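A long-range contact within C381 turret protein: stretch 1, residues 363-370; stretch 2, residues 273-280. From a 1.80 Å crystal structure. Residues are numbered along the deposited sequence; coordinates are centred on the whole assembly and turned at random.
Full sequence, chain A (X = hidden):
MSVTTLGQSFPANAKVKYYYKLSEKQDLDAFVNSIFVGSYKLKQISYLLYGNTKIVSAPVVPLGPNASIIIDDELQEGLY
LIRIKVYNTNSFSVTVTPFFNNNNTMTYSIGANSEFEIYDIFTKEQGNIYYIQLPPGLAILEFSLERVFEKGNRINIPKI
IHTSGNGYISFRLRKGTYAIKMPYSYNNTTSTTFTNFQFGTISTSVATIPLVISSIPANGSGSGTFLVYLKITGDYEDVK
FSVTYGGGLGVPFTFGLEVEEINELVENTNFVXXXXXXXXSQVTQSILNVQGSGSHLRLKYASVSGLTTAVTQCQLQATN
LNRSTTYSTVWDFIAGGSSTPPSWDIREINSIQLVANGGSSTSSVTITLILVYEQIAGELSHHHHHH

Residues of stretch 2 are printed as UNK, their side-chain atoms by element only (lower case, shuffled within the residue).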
# COMPACT_ATOMS: atom_id res chain seq x y z
N SER A 363 54.99 -13.32 22.76
CA SER A 363 54.46 -11.99 23.02
C SER A 363 53.09 -11.84 22.39
O SER A 363 52.96 -11.48 21.21
CB SER A 363 55.41 -10.93 22.47
OG SER A 363 54.99 -9.63 22.83
N SER A 364 52.05 -12.11 23.18
CA SER A 364 50.69 -12.10 22.67
C SER A 364 50.12 -10.68 22.67
O SER A 364 50.56 -9.83 23.44
CB SER A 364 49.80 -13.03 23.50
OG SER A 364 49.66 -12.55 24.82
N VAL A 365 49.15 -10.44 21.79
CA VAL A 365 48.47 -9.15 21.71
C VAL A 365 46.98 -9.38 21.90
O VAL A 365 46.40 -10.29 21.29
CB VAL A 365 48.67 -8.49 20.34
CG1 VAL A 365 48.17 -7.06 20.36
CG2 VAL A 365 50.12 -8.55 19.92
N THR A 366 46.36 -8.56 22.74
CA THR A 366 44.93 -8.67 22.98
C THR A 366 44.22 -7.46 22.38
O THR A 366 44.52 -6.32 22.71
CB THR A 366 44.60 -8.78 24.48
OG1 THR A 366 45.12 -10.00 25.01
CG2 THR A 366 43.09 -8.74 24.70
N ILE A 367 43.28 -7.74 21.49
CA ILE A 367 42.46 -6.69 20.89
C ILE A 367 41.03 -6.85 21.37
O ILE A 367 40.60 -7.95 21.73
CB ILE A 367 42.48 -6.77 19.37
CG1 ILE A 367 41.99 -8.14 18.92
CG2 ILE A 367 43.89 -6.52 18.85
CD1 ILE A 367 41.90 -8.27 17.41
N THR A 368 40.29 -5.75 21.37
CA THR A 368 38.92 -5.78 21.84
C THR A 368 38.01 -5.18 20.80
O THR A 368 38.21 -4.03 20.39
CB THR A 368 38.77 -5.03 23.17
OG1 THR A 368 39.57 -5.68 24.17
CG2 THR A 368 37.31 -5.01 23.62
N LEU A 369 37.03 -5.97 20.37
CA LEU A 369 36.04 -5.55 19.41
C LEU A 369 34.83 -5.03 20.18
O LEU A 369 34.39 -5.65 21.14
CB LEU A 369 35.61 -6.73 18.54
CG LEU A 369 34.41 -6.52 17.63
CD1 LEU A 369 34.76 -5.54 16.55
CD2 LEU A 369 33.92 -7.85 17.03
N ILE A 370 34.32 -3.88 19.78
CA ILE A 370 33.01 -3.46 20.24
C ILE A 370 32.10 -3.37 19.03
O ILE A 370 32.54 -3.06 17.91
CB ILE A 370 33.03 -2.13 21.02
CG1 ILE A 370 33.34 -0.97 20.09
CG2 ILE A 370 34.03 -2.17 22.15
CD1 ILE A 370 33.64 0.31 20.84
N UNK A 273 30.88 -6.37 23.53
CA UNK A 273 32.32 -6.30 23.50
C UNK A 273 32.89 -7.72 23.50
O UNK A 273 32.31 -8.63 24.11
c UNK A 273 32.78 -6.33 25.97
c UNK A 273 32.87 -5.51 24.70
o UNK A 273 34.24 -5.17 24.45
N UNK A 274 34.01 -7.91 22.82
CA UNK A 274 34.61 -9.23 22.73
C UNK A 274 36.11 -9.08 22.60
O UNK A 274 36.59 -8.38 21.71
c UNK A 274 34.37 -12.33 22.33
o UNK A 274 33.22 -12.47 22.75
n UNK A 274 35.39 -13.04 22.80
c UNK A 274 34.69 -11.32 21.26
c UNK A 274 34.05 -9.97 21.52
N UNK A 275 36.86 -9.73 23.49
CA UNK A 275 38.31 -9.71 23.41
C UNK A 275 38.85 -10.94 22.71
O UNK A 275 38.26 -12.02 22.77
c UNK A 275 38.94 -9.57 24.79
o UNK A 275 38.81 -8.25 25.26
N UNK A 276 39.98 -10.76 22.03
CA UNK A 276 40.65 -11.86 21.34
C UNK A 276 42.13 -11.73 21.59
O UNK A 276 42.72 -10.66 21.39
c UNK A 276 41.20 -12.90 19.14
c UNK A 276 38.89 -12.07 19.58
c UNK A 276 40.37 -11.84 19.84
N UNK A 277 42.75 -12.82 22.04
CA UNK A 277 44.17 -12.82 22.30
C UNK A 277 44.92 -13.52 21.19
O UNK A 277 44.63 -14.67 20.86
o UNK A 277 43.95 -12.67 24.71
c UNK A 277 45.99 -13.58 23.85
c UNK A 277 44.49 -13.47 23.65
N UNK A 278 45.89 -12.82 20.62
CA UNK A 278 46.62 -13.31 19.45
C UNK A 278 48.03 -13.67 19.83
O UNK A 278 48.73 -12.90 20.49
c UNK A 278 46.62 -12.25 18.34
c UNK A 278 45.36 -10.57 16.95
c UNK A 278 44.51 -12.92 17.14
c UNK A 278 45.25 -11.79 17.85
N UNK A 279 48.48 -14.85 19.41
CA UNK A 279 49.82 -15.30 19.74
C UNK A 279 50.48 -16.05 18.60
O UNK A 279 51.08 -17.12 18.80
c UNK A 279 49.78 -16.17 21.00
o UNK A 279 48.85 -17.23 20.84
N UNK A 280 50.38 -15.50 17.39
CA UNK A 280 51.10 -16.04 16.24
C UNK A 280 50.25 -16.80 15.23
O UNK A 280 50.68 -17.02 14.10

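Position 273 carries three side-chain atoms: a carbon on CA that bears one oxygen and one carbon. The oxygen of 273 lies 3.2 Å from Thr368 CG2 and 3.3 Å from Leu369 O, the latter a weak hydrogen bond given by the hydroxyl. That fork, with unlike tips, is threonine. Thr273 pairs with Ile370 at a non-hydrogen-bonded site, Thr273 CA to Ile370 CA 4.4 Å.

Position 274 has five side-chain atoms, three carbons in a row with the third holding an oxygen and a nitrogen. The backbone does the work across the gap here: the N of 274 donates to Leu369 O at 2.8 Å, and Leu369 N donates to the O of 274, also at 2.8 Å. The amide end leads away from stretch 1. A terminal amide after two further carbons means glutamine. Gln274 NE2 instead donates to the backbone O of position 275, 3.0 Å away.

At 275 a single carbon is followed by a single oxygen, and the oxygen of 275 lies 2.9 Å from Thr368 OG1, a hydrogen bond in which either hydroxyl could donate. This is serine, with chi1 of -75° (m). Ser275 CA and Thr368 CA are 4.3 Å apart in this non-hydrogen-bonded pair, a close spacing that helps two short side chains meet.

Position 276 shows three carbons and no heteroatom, the first carrying the other two. The N of 276 donates to Ile367 O at 2.9 Å, and Ile367 N donates to the O of 276 at 3.0 Å. Alongside these bonds, CB of 276 packs 4.1 Å from Ile367 CG1. This is valine.

Position 277 again has one carbon bearing an oxygen and a carbon. The oxygen of 277 is 2.9 Å from Thr366 OG1, a hydrogen bond, and the terminal carbon of 277 lies 3.9 Å from Ser364 CB. It is therefore threonine, and Thr277 and Thr366 both adopt chi1 of -66° (m).

Position 278 has four carbons, forked at the second. The N of 278 donates to Val365 O at 2.7 Å, while Val365 N donates to the O of 278 at 2.8 Å. One terminal carbon of 278 reaches Ile367 CD1 at 4.2 Å. This is leucine.

Position 279 has one carbon then one oxygen; CB of 279 approaches Ser364 CB at 4.0 Å beyond the paired strands. This is serine. Position 280 has no side-chain atoms and is glycine. The phi/psi of Gly280, 106/-17°, would jam a CB against the preceding carbonyl oxygen, which by itself calls for glycine.

The contact is an antiparallel strand pair, with N-to-C directions 158° apart, burying 595 Å² in total. Its backbone ladder has three hydrogen-bonded pairs, each closed by two N-H...O bonds, and CA-H...O contacts supplement them, such as Ser275 CA to Ile367 O at 3.3 Å. Side chains alternate between faces. Thr366, Thr368, Thr273, Ser275 and Thr277 share one with Ile370, and two hydroxyl pairs link the strands there; Val365, Ile367, Leu369, Val276 and Leu278, together with Gln274, occupy the other, where apolar packing centres on Ile367.

Stretch 2 273-280: TQSVTLSG
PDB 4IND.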